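Local atomic coordinates of glutathione S-transferase 2 (Onchocerca volvulus, PDB entry 1TU8), a protein that catalyses the conjugation of glutathione to electrophilic substrates as a pi-class homodimeric transferase and appears to play a central role in the parasite's detoxification system. Residues T6-R11 against G48-L53; Q44-Q49 against Q59-G64; M104-Y109 against P201-G206. All coordinates share one frame; numbering follows the deposited sequence.

Contact 1. Residues T6-R11 against G48-L53; sequences TYFSIR and GQLPCL. With GTX (S-hexylglutathione), chain E.
Two backbone hydrogen bonds join T6 to C52, from T6 N to C52 O at 2.8 Å and from C52 N back to T6 O at 3.0 Å, an antiparallel hydrogen-bonded pair between strands 3-8 and 52-55. T6 O is approached a second time, by P51 CA at 3.3 Å in a CA-H...O contact, just where the chain turns through the cis peptide bond between L50 and P51.

Apolar contacts centre on L50. Its CD1 methyl sits over one face of the F8 ring in a CH-pi contact, 4.3 Å from the centroid and 20° off the normal, while C5S of the S-hexyl chain lies over the opposite face. The CD2 branch reaches the T6 methyl CG2. Y7 runs alongside P51, its CG anti to the backbone N (chi1 -169°), a rotation that brings CE2 to 3.7 Å from P51 CD and carries the phenol onward to the ligand.

Polar contacts with S-hexylglutathione use both backbone groups of L50: L50 N donates to ligand O2 at 2.9 Å, nearly straight at 170°, and ligand N2 donates to L50 O. Y7 OH, which receives a hydrogen bond from L13 N, lies 3.1 Å from ligand SG2. A cis-proline loop pairing with the ligand backbone beside a tyrosine at the sulfur is characteristic of the thioredoxin-like glutathione site of tyrosine-type transferases, including the pi class.

Contact 2. Residues Q44-Q49 against Q59-G64; sequences QFQFGQ and QIVQSG. With GTX (S-hexylglutathione), chain E.
Q62, facing F47, has a positive phi (81°), unusual for a residue other than glycine, at the N-cap of helix 63-73; its CG lies 3.9 Å from F47 CE1. Q59 NE2 donates to Q44 O at 2.9 Å from 41° above the carbonyl plane, not on a lone pair. With CG anti to the backbone N (chi1 -175°), the Q59 side chain spans the gap from strand 58-61. Its NE2 also comes within 3.4 Å of F45 CD2. The Q46 and Q59 side chains run antiparallel, side against side.

V61 fills the middle: its CG1 meets F45 CD2 at 4.1 Å and its CG2 meets F47 CD1 at 3.8 Å, so the two methyls touch the rings of the first and third residues of the type I turn F45-G48. The second subunit packs against F47 and Q46, its K127 bonding to F47 O.

At the far end S63 grips one carboxylate of S-hexylglutathione twice, S63 N to O12 at 2.9 Å and S63 OG to O11 at 2.6 Å. The helix N-terminus would favour the bound negative charge. A carboxylate held by a serine at a helix start is characteristic of the gamma-glutamyl end of the glutathione site.

Contact 3. Residues M104-Y109 against P201-G206; sequences MIYMAY and PVNGNG. With GTX (S-hexylglutathione), chain E.
I105 and Y106, in the last turn of helix 81-107, face an irregular loop that follows helix 186-197; the nearest backbone pair, Y106 and N205, has CA atoms 7.0 Å apart. G204 N donates to Y106 OH at 2.8 Å and 168°. The backbone carbonyl of I105 receives N205 ND2 at 2.9 Å, a bent bond at 140° whose donor stands well above the carbonyl plane.

N205 can reach back to the helix because its CG lies between the backbone N and the carbonyl carbon (chi1 70°). A water 2.9 Å from N205 ND2 donates to Y106 O, so the amide nitrogen serves I105 O directly and Y106 O through the water, while N205 OD1 takes K207 N. I105 CG2 abuts the N205 amide and packs over one face of the Y106 ring, and the I105 side chain crosses N203 at about a right angle.

The Y106 hydroxyl also touches the ligand's alkyl tail, its OH 3.3 Å from C4S, roughly perpendicular to the G204 N bond; G204 CA approaches the same carbon. Helix 81-107 and the C-terminal tail thus close on the S-hexyl group, as at the hydrophobic substrate site of glutathione transferases.

In the fold
All three contacts touch the same S-hexylglutathione. Contacts 1 and 2, with centres 9 Å apart, share G48 and the ligand-touching Q49, and both reach the same sheet through the neighbouring strands 52-55 and 58-61: L53 N lies 2.8 Å from I60 O, and L50 CD2 meets F45 CZ at 3.6 Å. Together they provide much of the glutathione-binding surface, completed by R95 and by D96 of the second subunit, contact 1 also reaching the hexyl chain that contact 3 meets at C4S. Contact 3, centred about 16 Å from contact 1, joins it through R11 N and P201 O at 3.0 Å, and through I10 CG2 against N203 O. Contacts 2 and 3 remain about 11 Å apart at their nearest atoms, with the ligand spanning the distance.

Contact 1. Residues T6-R11 against G48-L53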
loop_
_atom_site.group_PDB
_atom_site.type_symbol
_atom_site.label_atom_id
_atom_site.label_comp_id
_atom_site.label_asym_id
_atom_site.label_seq_id
_atom_site.Cartn_x
_atom_site.Cartn_y
_atom_site.Cartn_z
ATOM N N THR A 6 -11.069 12.127 -9.644
ATOM C CA THR A 6 -11.536 13.042 -8.618
ATOM C C THR A 6 -10.559 13.049 -7.448
ATOM O O THR A 6 -10.316 12.018 -6.827
ATOM C CB THR A 6 -12.932 12.612 -8.174
ATOM O OG1 THR A 6 -13.840 12.731 -9.283
ATOM C CG2 THR A 6 -13.479 13.530 -7.100
ATOM N N TYR A 7 -9.987 14.216 -7.183
ATOM C CA TYR A 7 -9.099 14.418 -6.040
ATOM C C TYR A 7 -9.128 15.889 -5.629
ATOM O O TYR A 7 -9.791 16.717 -6.258
ATOM C CB TYR A 7 -7.675 13.994 -6.402
ATOM C CG TYR A 7 -6.716 13.896 -5.227
ATOM C CD1 TYR A 7 -5.558 14.665 -5.188
ATOM C CD2 TYR A 7 -6.958 13.020 -4.163
ATOM C CE1 TYR A 7 -4.671 14.576 -4.128
ATOM C CE2 TYR A 7 -6.072 12.931 -3.084
ATOM C CZ TYR A 7 -4.926 13.713 -3.083
ATOM O OH TYR A 7 -4.025 13.643 -2.045
ATOM N N PHE A 8 -8.418 16.206 -4.555
ATOM C CA PHE A 8 -8.233 17.581 -4.122
ATOM C C PHE A 8 -7.335 18.333 -5.094
ATOM O O PHE A 8 -6.680 17.728 -5.944
ATOM C CB PHE A 8 -7.692 17.602 -2.688
ATOM C CG PHE A 8 -8.658 17.027 -1.705
ATOM C CD1 PHE A 8 -8.514 15.722 -1.248
ATOM C CD2 PHE A 8 -9.764 17.764 -1.293
ATOM C CE1 PHE A 8 -9.435 15.172 -0.367
ATOM C CE2 PHE A 8 -10.685 17.223 -0.412
ATOM C CZ PHE A 8 -10.520 15.917 0.050
ATOM N N SER A 9 -7.323 19.658 -4.974
ATOM C CA SER A 9 -6.602 20.527 -5.902
ATOM C C SER A 9 -5.150 20.675 -5.448
ATOM O O SER A 9 -4.656 21.774 -5.198
ATOM C CB SER A 9 -7.326 21.884 -6.019
ATOM O OG SER A 9 -7.097 22.460 -7.294
ATOM N N ILE A 10 -4.491 19.525 -5.295
ATOM C CA ILE A 10 -3.085 19.432 -4.920
ATOM C C ILE A 10 -2.471 18.262 -5.692
ATOM O O ILE A 10 -3.182 17.499 -6.340
ATOM C CB ILE A 10 -2.946 19.181 -3.397
ATOM C CG1 ILE A 10 -3.454 17.777 -3.021
ATOM C CG2 ILE A 10 -3.719 20.236 -2.589
ATOM C CD1 ILE A 10 -3.158 17.382 -1.584
ATOM N N ARG A 11 -1.161 18.096 -5.599
ATOM C CA ARG A 11 -0.503 16.933 -6.201
ATOM C C ARG A 11 -0.810 15.675 -5.386
ATOM O O ARG A 11 -1.504 14.793 -5.877
ATOM C CB ARG A 11 0.992 17.179 -6.350
ATOM C CG ARG A 11 1.276 18.196 -7.464
ATOM C CD ARG A 11 2.628 18.898 -7.383
ATOM N NE ARG A 11 3.740 17.980 -7.650
ATOM C CZ ARG A 11 4.972 18.362 -7.977
ATOM N NH1 ARG A 11 5.279 19.645 -8.112
ATOM N NH2 ARG A 11 5.908 17.452 -8.196
ATOM N N GLY A 48 -14.819 6.665 1.929
ATOM C CA GLY A 48 -15.021 8.058 2.284
ATOM C C GLY A 48 -13.849 8.968 1.954
ATOM O O GLY A 48 -13.680 10.016 2.575
ATOM N N GLN A 49 -13.042 8.570 0.974
ATOM C CA GLN A 49 -11.796 9.268 0.665
ATOM C C GLN A 49 -11.484 9.280 -0.825
ATOM O O GLN A 49 -12.053 8.513 -1.602
ATOM C CB GLN A 49 -10.632 8.629 1.435
ATOM C CG GLN A 49 -10.676 8.919 2.930
ATOM C CD GLN A 49 -9.332 8.780 3.623
ATOM O OE1 GLN A 49 -8.924 9.664 4.385
ATOM N NE2 GLN A 49 -8.643 7.678 3.372
ATOM N N LEU A 50 -10.569 10.172 -1.191
ATOM C CA LEU A 50 -10.088 10.360 -2.556
ATOM C C LEU A 50 -8.587 10.046 -2.594
ATOM O O LEU A 50 -7.937 10.082 -1.539
ATOM C CB LEU A 50 -10.327 11.810 -2.967
ATOM C CG LEU A 50 -11.776 12.294 -2.918
ATOM C CD1 LEU A 50 -11.836 13.767 -3.298
ATOM C CD2 LEU A 50 -12.654 11.464 -3.847
ATOM N N PRO A 51 -7.997 9.749 -3.759
ATOM C CA PRO A 51 -8.605 9.846 -5.098
ATOM C C PRO A 51 -9.598 8.749 -5.505
ATOM O O PRO A 51 -9.647 7.676 -4.904
ATOM C CB PRO A 51 -7.378 9.785 -6.021
ATOM C CG PRO A 51 -6.373 8.946 -5.258
ATOM C CD PRO A 51 -6.594 9.302 -3.820
ATOM N N CYS A 52 -10.387 9.060 -6.532
ATOM C CA CYS A 52 -11.314 8.130 -7.170
ATOM C C CYS A 52 -11.135 8.218 -8.670
ATOM O O CYS A 52 -11.151 9.312 -9.222
ATOM C CB CYS A 52 -12.756 8.482 -6.832
ATOM S SG CYS A 52 -13.943 7.280 -7.461
ATOM N N LEU A 53 -10.950 7.075 -9.333
ATOM C CA LEU A 53 -10.976 7.019 -10.781
ATOM C C LEU A 53 -12.281 6.389 -11.224
ATOM O O LEU A 53 -12.573 5.255 -10.863
ATOM C CB LEU A 53 -9.799 6.209 -11.317
ATOM C CG LEU A 53 -9.742 6.092 -12.847
ATOM C CD1 LEU A 53 -9.290 7.403 -13.483
ATOM C CD2 LEU A 53 -8.856 4.934 -13.293
HETATM N N1 GTX E . -4.838 4.790 1.133
HETATM C CA1 GTX E . -5.691 5.778 0.488
HETATM C C1 GTX E . -5.214 5.952 -0.925
HETATM O O11 GTX E . -3.982 5.668 -1.213
HETATM O O12 GTX E . -6.005 6.384 -1.874
HETATM C CB1 GTX E . -5.609 7.085 1.272
HETATM C CG1 GTX E . -6.654 8.100 0.807
HETATM C CD1 GTX E . -6.553 9.390 1.590
HETATM O OE1 GTX E . -5.746 9.475 2.723
HETATM N N2 GTX E . -7.289 10.410 1.144
HETATM C CA2 GTX E . -7.346 11.723 1.766
HETATM C C2 GTX E . -8.766 12.167 1.951
HETATM O O2 GTX E . -9.751 11.824 1.010
HETATM C CB2 GTX E . -6.650 12.731 0.861
HETATM S SG2 GTX E . -4.910 12.307 0.618
HETATM C C1S GTX E . -4.325 13.269 2.039
HETATM C C2S GTX E . -3.913 14.700 1.672
HETATM C C3S GTX E . -5.126 15.605 1.488
HETATM C C4S GTX E . -4.847 17.071 1.797
HETATM C C5S GTX E . -6.107 17.904 1.559
HETATM C C6S GTX E . -7.167 17.663 2.629
HETATM N N3 GTX E . -9.037 12.870 3.043
HETATM C CA3 GTX E . -10.296 13.589 3.182
HETATM C C3 GTX E . -11.150 13.002 4.276
HETATM O O31 GTX E . -12.284 13.571 4.590
HETATM O O32 GTX E . -10.779 11.925 4.925
#

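Contact 2. Residues Q44-Q49 against Q59-G64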
loop_
_atom_site.group_PDB
_atom_site.type_symbol
_atom_site.label_atom_id
_atom_site.label_comp_id
_atom_site.label_asym_id
_atom_site.label_seq_id
_atom_site.Cartn_x
_atom_site.Cartn_y
_atom_site.Cartn_z
ATOM N N GLN A 44 -20.283 8.998 -1.103
ATOM C CA GLN A 44 -20.315 8.377 -2.428
ATOM C C GLN A 44 -19.097 7.481 -2.702
ATOM O O GLN A 44 -19.099 6.713 -3.660
ATOM C CB GLN A 44 -20.393 9.446 -3.512
ATOM C CG GLN A 44 -21.660 10.298 -3.477
ATOM C CD GLN A 44 -21.660 11.357 -4.564
ATOM O OE1 GLN A 44 -20.969 11.216 -5.572
ATOM N NE2 GLN A 44 -22.424 12.423 -4.358
ATOM N N PHE A 45 -18.062 7.597 -1.869
ATOM C CA PHE A 45 -16.817 6.852 -2.050
ATOM C C PHE A 45 -16.714 5.724 -1.033
ATOM O O PHE A 45 -17.102 5.882 0.117
ATOM C CB PHE A 45 -15.636 7.821 -1.968
ATOM C CG PHE A 45 -15.758 8.950 -2.945
ATOM C CD1 PHE A 45 -16.284 10.177 -2.555
ATOM C CD2 PHE A 45 -15.449 8.749 -4.282
ATOM C CE1 PHE A 45 -16.443 11.206 -3.480
ATOM C CE2 PHE A 45 -15.606 9.775 -5.209
ATOM C CZ PHE A 45 -16.105 11.001 -4.805
ATOM N N GLN A 46 -16.181 4.594 -1.477
ATOM C CA GLN A 46 -16.242 3.339 -0.726
ATOM C C GLN A 46 -15.550 3.410 0.646
ATOM O O GLN A 46 -15.959 2.721 1.584
ATOM C CB GLN A 46 -15.676 2.182 -1.565
ATOM C CG GLN A 46 -16.547 1.769 -2.776
ATOM C CD GLN A 46 -16.083 2.366 -4.107
ATOM O OE1 GLN A 46 -16.126 1.700 -5.148
ATOM N NE2 GLN A 46 -15.656 3.608 -4.077
ATOM N N PHE A 47 -14.520 4.242 0.773
ATOM C CA PHE A 47 -13.830 4.443 2.056
ATOM C C PHE A 47 -13.922 5.893 2.543
ATOM O O PHE A 47 -13.205 6.302 3.464
ATOM C CB PHE A 47 -12.361 3.977 1.977
ATOM C CG PHE A 47 -12.217 2.523 1.657
ATOM C CD1 PHE A 47 -11.678 2.107 0.438
ATOM C CD2 PHE A 47 -12.645 1.556 2.562
ATOM C CE1 PHE A 47 -11.564 0.768 0.138
ATOM C CE2 PHE A 47 -12.538 0.200 2.258
ATOM C CZ PHE A 47 -11.996 -0.192 1.043
ATOM N N GLY A 48 -14.819 6.665 1.929
ATOM C CA GLY A 48 -15.021 8.058 2.284
ATOM C C GLY A 48 -13.849 8.968 1.954
ATOM O O GLY A 48 -13.680 10.016 2.575
ATOM N N GLN A 49 -13.042 8.570 0.974
ATOM C CA GLN A 49 -11.796 9.268 0.665
ATOM C C GLN A 49 -11.484 9.280 -0.825
ATOM O O GLN A 49 -12.053 8.513 -1.602
ATOM C CB GLN A 49 -10.632 8.629 1.435
ATOM C CG GLN A 49 -10.676 8.919 2.930
ATOM C CD GLN A 49 -9.332 8.780 3.623
ATOM O OE1 GLN A 49 -8.924 9.664 4.385
ATOM N NE2 GLN A 49 -8.643 7.678 3.372
ATOM N N GLN A 59 -16.222 2.515 -10.520
ATOM C CA GLN A 59 -15.757 3.499 -9.553
ATOM C C GLN A 59 -14.663 2.864 -8.696
ATOM O O GLN A 59 -14.925 1.942 -7.926
ATOM C CB GLN A 59 -16.908 3.969 -8.660
ATOM C CG GLN A 59 -16.503 5.087 -7.717
ATOM C CD GLN A 59 -17.546 5.424 -6.673
ATOM O OE1 GLN A 59 -18.511 4.685 -6.475
ATOM N NE2 GLN A 59 -17.347 6.543 -5.994
ATOM N N ILE A 60 -13.441 3.368 -8.838
ATOM C CA ILE A 60 -12.262 2.766 -8.230
ATOM C C ILE A 60 -11.582 3.777 -7.324
ATOM O O ILE A 60 -11.023 4.764 -7.798
ATOM C CB ILE A 60 -11.247 2.286 -9.301
ATOM C CG1 ILE A 60 -11.936 1.446 -10.386
ATOM C CG2 ILE A 60 -10.127 1.473 -8.637
ATOM C CD1 ILE A 60 -11.111 1.268 -11.635
ATOM N N VAL A 61 -11.620 3.511 -6.023
ATOM C CA VAL A 61 -10.852 4.281 -5.054
ATOM C C VAL A 61 -9.579 3.518 -4.698
ATOM O O VAL A 61 -9.367 2.402 -5.177
ATOM C CB VAL A 61 -11.669 4.626 -3.780
ATOM C CG1 VAL A 61 -12.829 5.579 -4.119
ATOM C CG2 VAL A 61 -12.179 3.377 -3.086
ATOM N N GLN A 62 -8.736 4.164 -3.892
ATOM C CA GLN A 62 -7.441 3.660 -3.427
ATOM C C GLN A 62 -6.371 3.873 -4.501
ATOM O O GLN A 62 -6.342 3.168 -5.512
ATOM C CB GLN A 62 -7.512 2.189 -2.963
ATOM C CG GLN A 62 -8.284 1.968 -1.670
ATOM C CD GLN A 62 -7.571 2.480 -0.419
ATOM O OE1 GLN A 62 -8.163 2.521 0.668
ATOM N NE2 GLN A 62 -6.327 2.884 -0.568
ATOM N N SER A 63 -5.494 4.848 -4.265
ATOM C CA SER A 63 -4.508 5.273 -5.244
ATOM C C SER A 63 -3.646 4.133 -5.794
ATOM O O SER A 63 -3.336 4.120 -6.970
ATOM C CB SER A 63 -3.611 6.372 -4.674
ATOM O OG SER A 63 -2.883 5.938 -3.540
ATOM N N GLY A 64 -3.226 3.211 -4.939
ATOM C CA GLY A 64 -2.425 2.078 -5.387
ATOM C C GLY A 64 -3.199 1.119 -6.275
ATOM O O GLY A 64 -2.651 0.593 -7.243
HETATM N N1 GTX E . -4.838 4.790 1.133
HETATM C CA1 GTX E . -5.691 5.778 0.488
HETATM C C1 GTX E . -5.214 5.952 -0.925
HETATM O O11 GTX E . -3.982 5.668 -1.213
HETATM O O12 GTX E . -6.005 6.384 -1.874
HETATM C CB1 GTX E . -5.609 7.085 1.272
HETATM C CG1 GTX E . -6.654 8.100 0.807
HETATM C CD1 GTX E . -6.553 9.390 1.590
HETATM O OE1 GTX E . -5.746 9.475 2.723
HETATM N N2 GTX E . -7.289 10.410 1.144
HETATM C CA2 GTX E . -7.346 11.723 1.766
HETATM C C2 GTX E . -8.766 12.167 1.951
HETATM O O2 GTX E . -9.751 11.824 1.010
HETATM C CB2 GTX E . -6.650 12.731 0.861
HETATM S SG2 GTX E . -4.910 12.307 0.618
HETATM C C1S GTX E . -4.325 13.269 2.039
HETATM C C2S GTX E . -3.913 14.700 1.672
HETATM C C3S GTX E . -5.126 15.605 1.488
HETATM C C4S GTX E . -4.847 17.071 1.797
HETATM C C5S GTX E . -6.107 17.904 1.559
HETATM C C6S GTX E . -7.167 17.663 2.629
HETATM N N3 GTX E . -9.037 12.870 3.043
HETATM C CA3 GTX E . -10.296 13.589 3.182
HETATM C C3 GTX E . -11.150 13.002 4.276
HETATM O O31 GTX E . -12.284 13.571 4.590
HETATM O O32 GTX E . -10.779 11.925 4.925
#

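Contact 3. Residues M104-Y109 against P201-G206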
loop_
_atom_site.group_PDB
_atom_site.type_symbol
_atom_site.label_atom_id
_atom_site.label_comp_id
_atom_site.label_asym_id
_atom_site.label_seq_id
_atom_site.Cartn_x
_atom_site.Cartn_y
_atom_site.Cartn_z
ATOM N N MET A 104 5.705 14.167 8.237
ATOM C CA MET A 104 6.468 15.367 8.542
ATOM C C MET A 104 5.737 16.631 8.078
ATOM O O MET A 104 5.616 17.587 8.846
ATOM C CB MET A 104 7.852 15.270 7.899
ATOM C CG MET A 104 8.737 16.476 8.119
ATOM S SD MET A 104 8.524 17.760 6.881
ATOM C CE MET A 104 8.922 16.868 5.356
ATOM N N ILE A 105 5.239 16.625 6.840
ATOM C CA ILE A 105 4.573 17.788 6.244
ATOM C C ILE A 105 3.342 18.227 7.048
ATOM O O ILE A 105 3.184 19.406 7.367
ATOM C CB ILE A 105 4.138 17.466 4.786
ATOM C CG1 ILE A 105 5.357 17.364 3.851
ATOM C CG2 ILE A 105 3.126 18.486 4.261
ATOM C CD1 ILE A 105 6.103 18.692 3.592
ATOM N N TYR A 106 2.478 17.268 7.370
ATOM C CA TYR A 106 1.186 17.552 8.000
ATOM C C TYR A 106 1.206 17.641 9.536
ATOM O O TYR A 106 0.357 18.315 10.117
ATOM C CB TYR A 106 0.152 16.494 7.574
ATOM C CG TYR A 106 -0.322 16.671 6.140
ATOM C CD1 TYR A 106 0.197 15.889 5.110
ATOM C CD2 TYR A 106 -1.272 17.628 5.820
ATOM C CE1 TYR A 106 -0.233 16.042 3.816
ATOM C CE2 TYR A 106 -1.700 17.798 4.523
ATOM C CZ TYR A 106 -1.174 16.998 3.520
ATOM O OH TYR A 106 -1.593 17.155 2.228
ATOM N N MET A 107 2.151 16.964 10.186
ATOM C CA MET A 107 2.146 16.861 11.652
ATOM C C MET A 107 3.283 17.597 12.372
ATOM O O MET A 107 3.174 17.852 13.574
ATOM C CB MET A 107 2.152 15.394 12.080
ATOM C CG MET A 107 1.032 14.570 11.477
ATOM S SD MET A 107 0.897 12.962 12.271
ATOM C CE MET A 107 -0.166 13.366 13.719
ATOM N N ALA A 108 4.359 17.937 11.666
ATOM C CA ALA A 108 5.554 18.484 12.323
ATOM C C ALA A 108 6.530 19.183 11.373
ATOM O O ALA A 108 7.733 18.999 11.474
ATOM C CB ALA A 108 6.285 17.356 13.090
ATOM N N TYR A 109 6.023 20.013 10.471
ATOM C CA TYR A 109 6.872 20.626 9.456
ATOM C C TYR A 109 7.983 21.499 10.047
ATOM O O TYR A 109 9.117 21.483 9.579
ATOM C CB TYR A 109 6.030 21.459 8.496
ATOM C CG TYR A 109 6.818 22.071 7.358
ATOM C CD1 TYR A 109 7.104 21.335 6.203
ATOM C CD2 TYR A 109 7.272 23.389 7.426
ATOM C CE1 TYR A 109 7.815 21.893 5.158
ATOM C CE2 TYR A 109 7.991 23.962 6.378
ATOM C CZ TYR A 109 8.257 23.210 5.244
ATOM O OH TYR A 109 8.973 23.766 4.209
ATOM N N PRO A 201 -0.063 23.458 -5.466
ATOM C CA PRO A 201 0.577 23.025 -4.219
ATOM C C PRO A 201 0.804 21.520 -4.206
ATOM O O PRO A 201 0.004 20.771 -4.769
ATOM C CB PRO A 201 -0.434 23.431 -3.143
ATOM C CG PRO A 201 -1.723 23.503 -3.826
ATOM C CD PRO A 201 -1.464 23.867 -5.252
ATOM N N VAL A 202 1.881 21.094 -3.558
ATOM C CA VAL A 202 2.194 19.679 -3.422
ATOM C C VAL A 202 1.220 19.048 -2.436
ATOM O O VAL A 202 0.731 17.938 -2.653
ATOM C CB VAL A 202 3.659 19.475 -2.946
ATOM C CG1 VAL A 202 3.980 18.001 -2.736
ATOM C CG2 VAL A 202 4.637 20.095 -3.944
ATOM N N ASN A 203 0.921 19.788 -1.372
ATOM C CA ASN A 203 0.180 19.293 -0.219
ATOM C C ASN A 203 -0.999 20.200 0.142
ATOM O O ASN A 203 -1.135 21.308 -0.385
ATOM C CB ASN A 203 1.139 19.157 0.964
ATOM C CG ASN A 203 2.380 18.350 0.611
ATOM O OD1 ASN A 203 3.511 18.856 0.638
ATOM N ND2 ASN A 203 2.169 17.098 0.238
ATOM N N GLY A 204 -1.860 19.717 1.030
ATOM C CA GLY A 204 -3.106 20.399 1.339
ATOM C C GLY A 204 -3.013 21.502 2.387
ATOM O O GLY A 204 -3.985 22.224 2.611
ATOM N N ASN A 205 -1.858 21.623 3.036
ATOM C CA ASN A 205 -1.675 22.577 4.131
ATOM C C ASN A 205 -0.741 23.726 3.752
ATOM O O ASN A 205 -0.308 24.486 4.611
ATOM C CB ASN A 205 -1.150 21.847 5.380
ATOM C CG ASN A 205 0.287 21.363 5.220
ATOM O OD1 ASN A 205 0.847 21.400 4.127
ATOM N ND2 ASN A 205 0.885 20.910 6.310
ATOM N N GLY A 206 -0.408 23.834 2.471
ATOM C CA GLY A 206 0.422 24.919 1.969
ATOM C C GLY A 206 1.905 24.839 2.309
ATOM O O GLY A 206 2.617 25.825 2.134
HETATM N N1 GTX E . -4.838 4.790 1.133
HETATM C CA1 GTX E . -5.691 5.778 0.488
HETATM C C1 GTX E . -5.214 5.952 -0.925
HETATM O O11 GTX E . -3.982 5.668 -1.213
HETATM O O12 GTX E . -6.005 6.384 -1.874
HETATM C CB1 GTX E . -5.609 7.085 1.272
HETATM C CG1 GTX E . -6.654 8.100 0.807
HETATM C CD1 GTX E . -6.553 9.390 1.590
HETATM O OE1 GTX E . -5.746 9.475 2.723
HETATM N N2 GTX E . -7.289 10.410 1.144
HETATM C CA2 GTX E . -7.346 11.723 1.766
HETATM C C2 GTX E . -8.766 12.167 1.951
HETATM O O2 GTX E . -9.751 11.824 1.010
HETATM C CB2 GTX E . -6.650 12.731 0.861
HETATM S SG2 GTX E . -4.910 12.307 0.618
HETATM C C1S GTX E . -4.325 13.269 2.039
HETATM C C2S GTX E . -3.913 14.700 1.672
HETATM C C3S GTX E . -5.126 15.605 1.488
HETATM C C4S GTX E . -4.847 17.071 1.797
HETATM C C5S GTX E . -6.107 17.904 1.559
HETATM C C6S GTX E . -7.167 17.663 2.629
HETATM N N3 GTX E . -9.037 12.870 3.043
HETATM C CA3 GTX E . -10.296 13.589 3.182
HETATM C C3 GTX E . -11.150 13.002 4.276
HETATM O O31 GTX E . -12.284 13.571 4.590
HETATM O O32 GTX E . -10.779 11.925 4.925
HETATM O O HOH W 1 -0.658 20.747 8.722
#